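Local coordinates for protein type II restriction enzyme MspI (PDB 1SA3) that cuts double-stranded DNA at the palindromic sequence 5'-CCGG-3', cleaving after the first cytosine to give fragments with terminal 5'-phosphates, at residues R181-C186 / D223-D228; K43-L48 / D75-V80; L116-S121 / I205-I210. One frame throughout, in Å; residues are numbered along the deposited sequence.

Interaction 1 of 3, residues R181-C186 / D223-D228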
loop_
_atom_site.group_PDB
_atom_site.type_symbol
_atom_site.label_atom_id
_atom_site.label_comp_id
_atom_site.label_asym_id
_atom_site.label_seq_id
_atom_site.Cartn_x
_atom_site.Cartn_y
_atom_site.Cartn_z
ATOM N N ARG E 181 -5.272 15.033 -0.690
ATOM C CA ARG E 181 -4.231 15.016 -1.706
ATOM C C ARG E 181 -2.941 14.460 -1.108
ATOM O O ARG E 181 -2.245 13.675 -1.746
ATOM C CB ARG E 181 -3.989 16.427 -2.250
ATOM C CG ARG E 181 -4.946 16.823 -3.361
ATOM C CD ARG E 181 -4.829 18.306 -3.678
ATOM N NE ARG E 181 -5.296 19.127 -2.563
ATOM C CZ ARG E 181 -5.302 20.457 -2.569
ATOM N NH1 ARG E 181 -4.858 21.116 -3.632
ATOM N NH2 ARG E 181 -5.764 21.127 -1.522
ATOM N N PHE E 182 -2.633 14.867 0.121
ATOM C CA PHE E 182 -1.425 14.404 0.804
ATOM C C PHE E 182 -1.426 12.877 0.930
ATOM O O PHE E 182 -0.449 12.209 0.583
ATOM C CB PHE E 182 -1.339 15.028 2.201
ATOM C CG PHE E 182 0.008 14.870 2.868
ATOM C CD1 PHE E 182 0.967 15.872 2.768
ATOM C CD2 PHE E 182 0.299 13.742 3.629
ATOM C CE1 PHE E 182 2.199 15.765 3.424
ATOM C CE2 PHE E 182 1.527 13.623 4.288
ATOM C CZ PHE E 182 2.480 14.644 4.185
ATOM N N ILE E 183 -2.527 12.321 1.424
ATOM C CA ILE E 183 -2.618 10.877 1.598
ATOM C C ILE E 183 -2.571 10.131 0.271
ATOM O O ILE E 183 -1.796 9.192 0.103
ATOM C CB ILE E 183 -3.913 10.477 2.324
ATOM C CG1 ILE E 183 -3.967 11.144 3.698
ATOM C CG2 ILE E 183 -3.959 8.965 2.486
ATOM C CD1 ILE E 183 -5.338 11.152 4.323
ATOM N N ARG E 184 -3.407 10.550 -0.669
ATOM C CA ARG E 184 -3.460 9.899 -1.973
ATOM C C ARG E 184 -2.105 9.955 -2.678
ATOM O O ARG E 184 -1.660 8.964 -3.259
ATOM C CB ARG E 184 -4.545 10.554 -2.841
ATOM C CG ARG E 184 -4.846 9.830 -4.139
ATOM C CD ARG E 184 -5.993 10.516 -4.889
ATOM N NE ARG E 184 -7.251 10.464 -4.149
ATOM C CZ ARG E 184 -8.061 9.411 -4.104
ATOM N NH1 ARG E 184 -7.753 8.303 -4.764
ATOM N NH2 ARG E 184 -9.189 9.466 -3.401
ATOM N N TRP E 185 -1.431 11.100 -2.613
ATOM C CA TRP E 185 -0.138 11.215 -3.272
ATOM C C TRP E 185 0.928 10.349 -2.597
ATOM O O TRP E 185 1.751 9.732 -3.271
ATOM C CB TRP E 185 0.332 12.671 -3.305
ATOM C CG TRP E 185 1.622 12.820 -4.031
ATOM C CD1 TRP E 185 1.794 12.989 -5.374
ATOM C CD2 TRP E 185 2.932 12.725 -3.468
ATOM N NE1 TRP E 185 3.132 13.004 -5.682
ATOM C CE2 TRP E 185 3.854 12.843 -4.530
ATOM C CE3 TRP E 185 3.417 12.549 -2.165
ATOM C CZ2 TRP E 185 5.240 12.789 -4.330
ATOM C CZ3 TRP E 185 4.791 12.495 -1.966
ATOM C CH2 TRP E 185 5.686 12.615 -3.045
ATOM N N CYS E 186 0.914 10.299 -1.270
ATOM C CA CYS E 186 1.890 9.494 -0.543
ATOM C C CYS E 186 1.831 8.010 -0.904
ATOM O O CYS E 186 2.871 7.366 -1.040
ATOM C CB CYS E 186 1.695 9.638 0.969
ATOM S SG CYS E 186 2.468 11.102 1.674
ATOM N N ASP E 223 -9.897 5.235 -2.606
ATOM C CA ASP E 223 -10.914 6.083 -1.980
ATOM C C ASP E 223 -11.159 5.686 -0.530
ATOM O O ASP E 223 -11.138 6.535 0.362
ATOM C CB ASP E 223 -12.243 6.017 -2.748
ATOM C CG ASP E 223 -12.233 6.851 -4.016
ATOM O OD1 ASP E 223 -11.231 7.555 -4.272
ATOM O OD2 ASP E 223 -13.236 6.800 -4.756
ATOM N N ASP E 224 -11.387 4.395 -0.291
ATOM C CA ASP E 224 -11.650 3.915 1.063
ATOM C C ASP E 224 -10.460 4.069 1.992
ATOM O O ASP E 224 -10.622 4.405 3.174
ATOM C CB ASP E 224 -12.095 2.454 1.040
ATOM C CG ASP E 224 -13.442 2.272 0.373
ATOM O OD1 ASP E 224 -14.130 3.282 0.136
ATOM O OD2 ASP E 224 -13.820 1.122 0.090
ATOM N N TYR E 225 -9.260 3.825 1.475
ATOM C CA TYR E 225 -8.069 3.959 2.301
ATOM C C TYR E 225 -7.970 5.407 2.784
ATOM O O TYR E 225 -7.724 5.666 3.965
ATOM C CB TYR E 225 -6.814 3.604 1.500
ATOM C CG TYR E 225 -5.531 3.793 2.281
ATOM C CD1 TYR E 225 -5.085 2.819 3.183
ATOM C CD2 TYR E 225 -4.764 4.953 2.131
ATOM C CE1 TYR E 225 -3.907 2.993 3.912
ATOM C CE2 TYR E 225 -3.585 5.135 2.856
ATOM C CZ TYR E 225 -3.162 4.154 3.743
ATOM O OH TYR E 225 -1.987 4.325 4.448
ATOM N N VAL E 226 -8.163 6.344 1.859
ATOM C CA VAL E 226 -8.100 7.767 2.194
ATOM C C VAL E 226 -9.148 8.107 3.256
ATOM O O VAL E 226 -8.843 8.758 4.251
ATOM C CB VAL E 226 -8.329 8.647 0.940
ATOM C CG1 VAL E 226 -8.464 10.123 1.341
ATOM C CG2 VAL E 226 -7.166 8.474 -0.033
ATOM N N SER E 227 -10.382 7.659 3.044
ATOM C CA SER E 227 -11.448 7.916 4.010
ATOM C C SER E 227 -11.058 7.390 5.382
ATOM O O SER E 227 -11.272 8.063 6.391
ATOM C CB SER E 227 -12.752 7.252 3.567
ATOM O OG SER E 227 -13.221 7.822 2.358
ATOM N N ASP E 228 -10.488 6.188 5.423
ATOM C CA ASP E 228 -10.079 5.597 6.694
ATOM C C ASP E 228 -9.025 6.450 7.396
ATOM O O ASP E 228 -9.127 6.700 8.596
ATOM C CB ASP E 228 -9.524 4.182 6.494
ATOM C CG ASP E 228 -10.586 3.190 6.040
ATOM O OD1 ASP E 228 -11.791 3.471 6.207
ATOM O OD2 ASP E 228 -10.208 2.119 5.526
#
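Two helices, 179-188 and 222-234, pack in the interior of this PD-(D/E)XK-clan endonuclease, and their segments 181-186 and 223-228 run at 130° to each other. With 9.7 Å between the segment axes and five residues in contact, the interface is small and combines an apolar centre with a charged pair at its margin. Ile183 and Val226 face each other at the middle. Ile183 holds CG2 anti to its backbone N, which directs this methyl across the gap to Val226 CG2 at 4.1 Å. The same Ile183 CG2 approaches the Tyr225 ring obliquely, 3.9 Å from Tyr225 CE2. Beside this patch, Arg184 leaves its helix with CG anti to the backbone N, then bends at chi3 so that the guanidinium passes over Val226, whose CG2 methyl sits under one face toward the rim. Its tip reaches Asp223: Arg184 NH2 donates to Asp223 OD1 at 2.9 Å. The salt bridge rests on one N-H...O bond, somewhat bent (148°), to the anti lone pair of Asp223 OD1, and the guanidinium and carboxylate planes stand 87° apart instead of lying flat together. Asp223 OD2 pairs with Lys193, so two cations share the carboxylate, which should favour its ionised form. The Tyr225 hydroxyl is bonded to the C-terminal carboxylate at Gly262 OXT, and its ring touches Leu204 and Arg206 of strand 203-210. On the far side of helix 179-188, Phe182 and Trp185 pack on helix 133-140 through Ile136, and Phe182 also lies nearly parallel to Trp247 of strand 246-249.

Interaction 2 of 3, residues K43-L48 / D75-V80; sequences KDIESL and DNIIDV
The carboxylate of Asp44 takes two donors on one oxygen. Ser47 N meets Asp44 OD2 nearly along the C-O axis at 2.7 Å. Ser47 OG donates to Asp44 OD2 from above the carboxylate plane at 2.8 Å. A second carboxylate, that of Asp79, receives a water on OD1, and this water in turn accepts from Ile45 N at 3.1 Å, linking the two segments; no direct hydrogen bond joins them. Asp44 is thus the N-cap of helix 45-51, its CG in the crowded position between backbone N and carbonyl carbon (chi1 45°), and the helix starts against the beginning of strand 77-84, an outermost strand of the mixed sheet. There Ile78 and Asp79 both face Thr105 of strand 100-106, a classic beta bulge. Asp44 CA leans on Val80 O at 3.3 Å in a nearly straight CA-H...O contact. Next along the chain, Ile45 runs its CG1-CD1 branch along the strand backbone, CD1 lying 3.9 Å from Ile77 O. Leu48, one turn on, crosses Val80 at about a right angle, and its CD2 presses on Val80 CG2 at 3.6 Å. The same Leu48 CD2 reaches Ile77 CD1 at 4.2 Å, while Leu48 also touches Ser63 of helix 57-69.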
loop_
_atom_site.group_PDB
_atom_site.type_symbol
_atom_site.label_atom_id
_atom_site.label_comp_id
_atom_site.label_asym_id
_atom_site.label_seq_id
_atom_site.Cartn_x
_atom_site.Cartn_y
_atom_site.Cartn_z
ATOM N N LYS E 43 -4.247 -15.986 -11.396
ATOM C CA LYS E 43 -3.429 -16.347 -12.552
ATOM C C LYS E 43 -4.240 -16.486 -13.833
ATOM O O LYS E 43 -3.819 -16.022 -14.893
ATOM C CB LYS E 43 -2.686 -17.659 -12.271
ATOM C CG LYS E 43 -1.661 -18.031 -13.328
ATOM C CD LYS E 43 -1.001 -19.358 -12.985
ATOM C CE LYS E 43 0.219 -19.600 -13.857
ATOM N NZ LYS E 43 1.230 -18.524 -13.658
ATOM N N ASP E 44 -5.392 -17.136 -13.729
ATOM C CA ASP E 44 -6.272 -17.340 -14.872
ATOM C C ASP E 44 -7.697 -17.571 -14.400
ATOM O O ASP E 44 -7.954 -17.707 -13.206
ATOM C CB ASP E 44 -5.786 -18.528 -15.704
ATOM C CG ASP E 44 -5.407 -19.717 -14.849
ATOM O OD1 ASP E 44 -4.342 -20.303 -15.109
ATOM O OD2 ASP E 44 -6.169 -20.057 -13.922
ATOM N N ILE E 45 -8.634 -17.609 -15.338
ATOM C CA ILE E 45 -10.022 -17.805 -14.975
ATOM C C ILE E 45 -10.224 -19.139 -14.248
ATOM O O ILE E 45 -11.065 -19.245 -13.362
ATOM C CB ILE E 45 -10.933 -17.725 -16.216
ATOM C CG1 ILE E 45 -12.400 -17.733 -15.782
ATOM C CG2 ILE E 45 -10.621 -18.865 -17.177
ATOM C CD1 ILE E 45 -12.804 -16.533 -14.953
ATOM N N GLU E 46 -9.445 -20.152 -14.611
ATOM C CA GLU E 46 -9.573 -21.448 -13.941
ATOM C C GLU E 46 -9.212 -21.308 -12.456
ATOM O O GLU E 46 -9.939 -21.777 -11.581
ATOM C CB GLU E 46 -8.653 -22.489 -14.589
ATOM C CG GLU E 46 -9.113 -23.036 -15.935
ATOM C CD GLU E 46 -9.124 -21.994 -17.039
ATOM O OE1 GLU E 46 -8.234 -21.110 -17.041
ATOM O OE2 GLU E 46 -10.015 -22.074 -17.915
ATOM N N SER E 47 -8.086 -20.654 -12.177
ATOM C CA SER E 47 -7.639 -20.471 -10.794
ATOM C C SER E 47 -8.633 -19.650 -9.985
ATOM O O SER E 47 -8.975 -20.001 -8.862
ATOM C CB SER E 47 -6.273 -19.771 -10.761
ATOM O OG SER E 47 -5.255 -20.581 -11.329
ATOM N N LEU E 48 -9.095 -18.541 -10.552
ATOM C CA LEU E 48 -10.032 -17.694 -9.831
ATOM C C LEU E 48 -11.324 -18.430 -9.495
ATOM O O LEU E 48 -11.811 -18.343 -8.369
ATOM C CB LEU E 48 -10.336 -16.425 -10.635
ATOM C CG LEU E 48 -11.274 -15.424 -9.948
ATOM C CD1 LEU E 48 -10.784 -15.109 -8.540
ATOM C CD2 LEU E 48 -11.329 -14.153 -10.791
ATOM N N ASP E 75 -19.280 -13.469 -11.317
ATOM C CA ASP E 75 -20.008 -13.952 -12.485
ATOM C C ASP E 75 -19.905 -13.079 -13.730
ATOM O O ASP E 75 -20.228 -13.525 -14.825
ATOM C CB ASP E 75 -21.484 -14.172 -12.146
ATOM C CG ASP E 75 -21.696 -15.322 -11.188
ATOM O OD1 ASP E 75 -20.923 -16.304 -11.257
ATOM O OD2 ASP E 75 -22.643 -15.252 -10.375
ATOM N N ASN E 76 -19.450 -11.841 -13.578
ATOM C CA ASN E 76 -19.336 -10.960 -14.729
ATOM C C ASN E 76 -17.941 -11.046 -15.346
ATOM O O ASN E 76 -17.684 -10.492 -16.415
ATOM C CB ASN E 76 -19.650 -9.505 -14.326
ATOM C CG ASN E 76 -21.091 -9.318 -13.848
ATOM O OD1 ASN E 76 -21.931 -10.202 -14.010
ATOM N ND2 ASN E 76 -21.384 -8.151 -13.265
ATOM N N ILE E 77 -17.039 -11.750 -14.668
ATOM C CA ILE E 77 -15.671 -11.895 -15.150
ATOM C C ILE E 77 -15.554 -13.059 -16.131
ATOM O O ILE E 77 -15.853 -14.204 -15.788
ATOM C CB ILE E 77 -14.708 -12.116 -13.966
ATOM C CG1 ILE E 77 -14.806 -10.927 -13.001
ATOM C CG2 ILE E 77 -13.278 -12.276 -14.476
ATOM C CD1 ILE E 77 -14.157 -11.160 -11.660
ATOM N N ILE E 78 -15.112 -12.759 -17.346
ATOM C CA ILE E 78 -14.962 -13.770 -18.380
ATOM C C ILE E 78 -13.541 -14.305 -18.445
ATOM O O ILE E 78 -13.322 -15.458 -18.802
ATOM C CB ILE E 78 -15.349 -13.208 -19.769
ATOM C CG1 ILE E 78 -16.790 -12.687 -19.735
ATOM C CG2 ILE E 78 -15.186 -14.275 -20.834
ATOM C CD1 ILE E 78 -17.818 -13.690 -19.236
ATOM N N ASP E 79 -12.570 -13.465 -18.110
ATOM C CA ASP E 79 -11.182 -13.894 -18.128
ATOM C C ASP E 79 -10.361 -13.046 -17.176
ATOM O O ASP E 79 -10.726 -11.910 -16.862
ATOM C CB ASP E 79 -10.610 -13.799 -19.542
ATOM C CG ASP E 79 -9.303 -14.559 -19.692
ATOM O OD1 ASP E 79 -9.073 -15.508 -18.915
ATOM O OD2 ASP E 79 -8.515 -14.221 -20.594
ATOM N N VAL E 80 -9.249 -13.606 -16.721
ATOM C CA VAL E 80 -8.371 -12.921 -15.789
ATOM C C VAL E 80 -6.937 -13.357 -16.020
ATOM O O VAL E 80 -6.681 -14.492 -16.428
ATOM C CB VAL E 80 -8.716 -13.264 -14.319
ATOM C CG1 VAL E 80 -7.970 -12.319 -13.373
ATOM C CG2 VAL E 80 -10.211 -13.190 -14.088
HETATM O O HOH W 1 -7.584 -17.456 -18.254
#

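Interaction 3 of 3, residues L116-S121 / I205-I210; sequences LNIKHS and IRFQVI. With nucleotides of chain A.
Phe207 turns the edge of its ring to Ile118, whose CG2 methyl lies in the ring plane 3.9 Å from Phe207 CE1, the two side chains running side by side on the sheet face that also carries Ile205 and His120. Ile205 also lies alongside Ile118, pointing the same way, with Ile205 CD1 4.1 Å from Ile118 CG1. Helix 23-41 covers this face, through Ile38 on Phe207 and Leu30 on His120. Strands 111-121 and 203-210 are parallel here, joined by five backbone hydrogen bonds from Ile205 N-Asn117 O (2.9 Å) to Val209 N-Ser121 O (2.8 Å). Asn117-Ile118-Lys119 is consistent with a variant (D/E)XK element, Asn in the acidic position, and Ile118 N is hydrogen-bonded to OD2 of Asp99, a sodium ligand. On the other face, Lys119 and Arg206 lie side by side; Arg206 also pairs with the Gly262 carboxylate. A water bridges Arg206 NH2 and Asn117 OD1, a second accepts from Arg206 NE, and Asn117 ND2 bonds Lys97 O. The strand end grips the DNA backbone. His120 N and His120 ND1 both donate to OP1 of DG6 of chain A, at 2.9 and 2.7 Å, and Ser121 OG donates to OP2 of DG7 of chain A at 2.7 Å. Two N-H groups converge on one anionic oxygen; the ND1 bond implies a proton there, and the phosphate's charge would be expected to favour a positively charged imidazole.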
loop_
_atom_site.group_PDB
_atom_site.type_symbol
_atom_site.label_atom_id
_atom_site.label_comp_id
_atom_site.label_asym_id
_atom_site.label_seq_id
_atom_site.Cartn_x
_atom_site.Cartn_y
_atom_site.Cartn_z
ATOM N N LEU E 116 -1.646 -2.912 -8.480
ATOM C CA LEU E 116 -1.680 -3.206 -7.053
ATOM C C LEU E 116 -0.401 -2.882 -6.317
ATOM O O LEU E 116 0.688 -2.912 -6.889
ATOM C CB LEU E 116 -1.942 -4.704 -6.839
ATOM C CG LEU E 116 -2.958 -5.486 -7.673
ATOM C CD1 LEU E 116 -2.637 -6.982 -7.568
ATOM C CD2 LEU E 116 -4.374 -5.207 -7.196
ATOM N N ASN E 117 -0.543 -2.582 -5.033
ATOM C CA ASN E 117 0.610 -2.365 -4.173
ATOM C C ASN E 117 0.402 -3.451 -3.111
ATOM O O ASN E 117 -0.668 -3.539 -2.513
ATOM C CB ASN E 117 0.605 -0.985 -3.526
ATOM C CG ASN E 117 1.799 -0.782 -2.602
ATOM O OD1 ASN E 117 1.732 -1.090 -1.416
ATOM N ND2 ASN E 117 2.904 -0.288 -3.152
ATOM N N ILE E 118 1.414 -4.278 -2.889
ATOM C CA ILE E 118 1.287 -5.385 -1.941
ATOM C C ILE E 118 2.389 -5.392 -0.900
ATOM O O ILE E 118 3.561 -5.277 -1.241
ATOM C CB ILE E 118 1.322 -6.738 -2.687
ATOM C CG1 ILE E 118 0.332 -6.699 -3.854
ATOM C CG2 ILE E 118 0.979 -7.891 -1.723
ATOM C CD1 ILE E 118 0.368 -7.930 -4.759
ATOM N N LYS E 119 2.004 -5.537 0.368
ATOM C CA LYS E 119 2.966 -5.568 1.462
ATOM C C LYS E 119 2.587 -6.610 2.501
ATOM O O LYS E 119 1.469 -7.132 2.502
ATOM C CB LYS E 119 3.029 -4.220 2.182
ATOM C CG LYS E 119 3.502 -3.048 1.360
ATOM C CD LYS E 119 3.513 -1.773 2.222
ATOM C CE LYS E 119 3.732 -0.540 1.368
ATOM N NZ LYS E 119 4.963 -0.654 0.523
ATOM N N HIS E 120 3.543 -6.918 3.374
ATOM C CA HIS E 120 3.309 -7.849 4.476
ATOM C C HIS E 120 3.864 -7.145 5.706
ATOM O O HIS E 120 4.836 -6.395 5.620
ATOM C CB HIS E 120 4.047 -9.178 4.273
ATOM C CG HIS E 120 5.461 -9.173 4.770
ATOM N ND1 HIS E 120 6.468 -8.462 4.153
ATOM C CD2 HIS E 120 6.033 -9.795 5.829
ATOM C CE1 HIS E 120 7.598 -8.643 4.812
ATOM N NE2 HIS E 120 7.363 -9.449 5.833
ATOM N N SER E 121 3.243 -7.385 6.850
ATOM C CA SER E 121 3.673 -6.765 8.093
ATOM C C SER E 121 3.048 -7.499 9.260
ATOM O O SER E 121 2.019 -8.156 9.110
ATOM C CB SER E 121 3.234 -5.298 8.148
ATOM O OG SER E 121 3.609 -4.700 9.381
ATOM N N ILE E 205 -3.054 -3.821 -0.872
ATOM C CA ILE E 205 -3.225 -5.135 -0.267
ATOM C C ILE E 205 -2.232 -5.260 0.876
ATOM O O ILE E 205 -1.036 -5.091 0.681
ATOM C CB ILE E 205 -2.953 -6.252 -1.310
ATOM C CG1 ILE E 205 -3.941 -6.117 -2.471
ATOM C CG2 ILE E 205 -3.067 -7.634 -0.665
ATOM C CD1 ILE E 205 -3.742 -7.146 -3.582
ATOM N N ARG E 206 -2.740 -5.543 2.070
ATOM C CA ARG E 206 -1.894 -5.679 3.247
ATOM C C ARG E 206 -2.090 -7.025 3.937
ATOM O O ARG E 206 -3.138 -7.277 4.534
ATOM C CB ARG E 206 -2.194 -4.563 4.251
ATOM C CG ARG E 206 -1.981 -3.153 3.723
ATOM C CD ARG E 206 -0.520 -2.883 3.408
ATOM N NE ARG E 206 -0.313 -1.504 2.975
ATOM C CZ ARG E 206 -0.521 -0.439 3.743
ATOM N NH1 ARG E 206 -0.940 -0.590 4.993
ATOM N NH2 ARG E 206 -0.318 0.778 3.262
ATOM N N PHE E 207 -1.082 -7.884 3.846
ATOM C CA PHE E 207 -1.127 -9.191 4.493
ATOM C C PHE E 207 -0.578 -9.045 5.903
ATOM O O PHE E 207 0.503 -8.479 6.102
ATOM C CB PHE E 207 -0.258 -10.206 3.751
ATOM C CG PHE E 207 -0.872 -10.733 2.499
ATOM C CD1 PHE E 207 -0.496 -10.230 1.262
ATOM C CD2 PHE E 207 -1.823 -11.741 2.553
ATOM C CE1 PHE E 207 -1.069 -10.731 0.088
ATOM C CE2 PHE E 207 -2.397 -12.250 1.393
ATOM C CZ PHE E 207 -2.018 -11.741 0.158
ATOM N N GLN E 208 -1.335 -9.522 6.880
ATOM C CA GLN E 208 -0.873 -9.482 8.253
ATOM C C GLN E 208 -0.191 -10.833 8.460
ATOM O O GLN E 208 -0.827 -11.887 8.382
ATOM C CB GLN E 208 -2.039 -9.320 9.219
ATOM C CG GLN E 208 -1.591 -9.237 10.665
ATOM C CD GLN E 208 -2.742 -8.933 11.597
ATOM O OE1 GLN E 208 -3.815 -9.534 11.488
ATOM N NE2 GLN E 208 -2.526 -8.009 12.522
ATOM N N VAL E 209 1.112 -10.787 8.703
ATOM C CA VAL E 209 1.904 -11.993 8.884
ATOM C C VAL E 209 2.672 -11.901 10.189
ATOM O O VAL E 209 3.469 -10.981 10.384
ATOM C CB VAL E 209 2.899 -12.151 7.726
ATOM C CG1 VAL E 209 3.720 -13.407 7.914
ATOM C CG2 VAL E 209 2.142 -12.198 6.400
ATOM N N ILE E 210 2.417 -12.853 11.081
ATOM C CA ILE E 210 3.076 -12.873 12.381
ATOM C C ILE E 210 3.816 -14.189 12.582
ATOM O O ILE E 210 3.278 -15.267 12.320
ATOM C CB ILE E 210 2.056 -12.657 13.514
ATOM C CG1 ILE E 210 1.331 -11.326 13.301
ATOM C CG2 ILE E 210 2.772 -12.622 14.858
ATOM C CD1 ILE E 210 0.217 -11.049 14.284
ATOM P P DG A 6 7.131 -5.054 3.081
ATOM O OP1 DG A 6 6.211 -6.156 2.690
ATOM O OP2 DG A 6 6.587 -3.677 3.262
ATOM O "O5'" DG A 6 7.915 -5.435 4.409
ATOM C "C5'" DG A 6 7.747 -4.685 5.606
ATOM C "C4'" DG A 6 8.788 -5.103 6.614
ATOM O "O4'" DG A 6 9.976 -4.326 6.311
ATOM C "C3'" DG A 6 8.408 -4.727 8.043
ATOM O "O3'" DG A 6 7.984 -5.820 8.837
ATOM C "C2'" DG A 6 9.668 -4.143 8.650
ATOM C "C1'" DG A 6 10.599 -3.837 7.491
ATOM N N9 DG A 6 10.652 -2.378 7.415
ATOM C C8 DG A 6 9.950 -1.550 6.566
ATOM N N7 DG A 6 10.089 -0.279 6.858
ATOM C C5 DG A 6 10.964 -0.267 7.939
ATOM C C6 DG A 6 11.483 0.827 8.698
ATOM O O6 DG A 6 11.252 2.038 8.566
ATOM N N1 DG A 6 12.344 0.390 9.705
ATOM C C2 DG A 6 12.658 -0.932 9.959
ATOM N N2 DG A 6 13.504 -1.162 10.987
ATOM N N3 DG A 6 12.178 -1.955 9.262
ATOM C C4 DG A 6 11.344 -1.553 8.276
ATOM P P DG A 7 7.078 -5.521 10.128
ATOM O OP1 DG A 7 6.433 -6.801 10.496
ATOM O OP2 DG A 7 6.242 -4.316 9.902
ATOM O "O5'" DG A 7 8.154 -5.146 11.230
ATOM C "C5'" DG A 7 9.300 -5.968 11.410
ATOM C "C4'" DG A 7 10.096 -5.495 12.601
ATOM O "O4'" DG A 7 10.692 -4.209 12.296
ATOM C "C3'" DG A 7 9.254 -5.297 13.861
ATOM O "O3'" DG A 7 9.960 -5.773 15.003
ATOM C "C2'" DG A 7 9.088 -3.792 13.947
ATOM C "C1'" DG A 7 10.380 -3.287 13.324
ATOM N N9 DG A 7 10.237 -1.964 12.726
ATOM C C8 DG A 7 9.504 -1.628 11.614
ATOM N N7 DG A 7 9.506 -0.346 11.368
ATOM C C5 DG A 7 10.302 0.198 12.366
ATOM C C6 DG A 7 10.669 1.552 12.629
ATOM O O6 DG A 7 10.348 2.579 12.007
ATOM N N1 DG A 7 11.491 1.650 13.751
ATOM C C2 DG A 7 11.909 0.586 14.522
ATOM N N2 DG A 7 12.702 0.880 15.562
ATOM N N3 DG A 7 11.575 -0.671 14.289
ATOM C C4 DG A 7 10.775 -0.792 13.206
HETATM O O HOH W 2 -0.269 -2.227 0.341
HETATM O O HOH W 3 0.559 0.797 0.594
#

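Interactions 2 and 3 reach the same mixed sheet, with centres 23 Å apart: interaction 2 packs a helix on outermost strand 77-84, interaction 3 joins inner strands 111-121 and 203-210. Strand 77-84 ends at Asp84, which binds the sodium ion with Glu35 and Asp99; the side chain of Ile118 in interaction 3 lies about 7 Å from that ion. Interaction 1, centred 17 Å from interaction 3, touches it by packing, Tyr225 OH lying 4.1 Å from Arg206 NH2. Interaction 3 binds DNA directly, whereas the nearest atoms of interactions 1 and 2 stay about 9 and 20 Å from it.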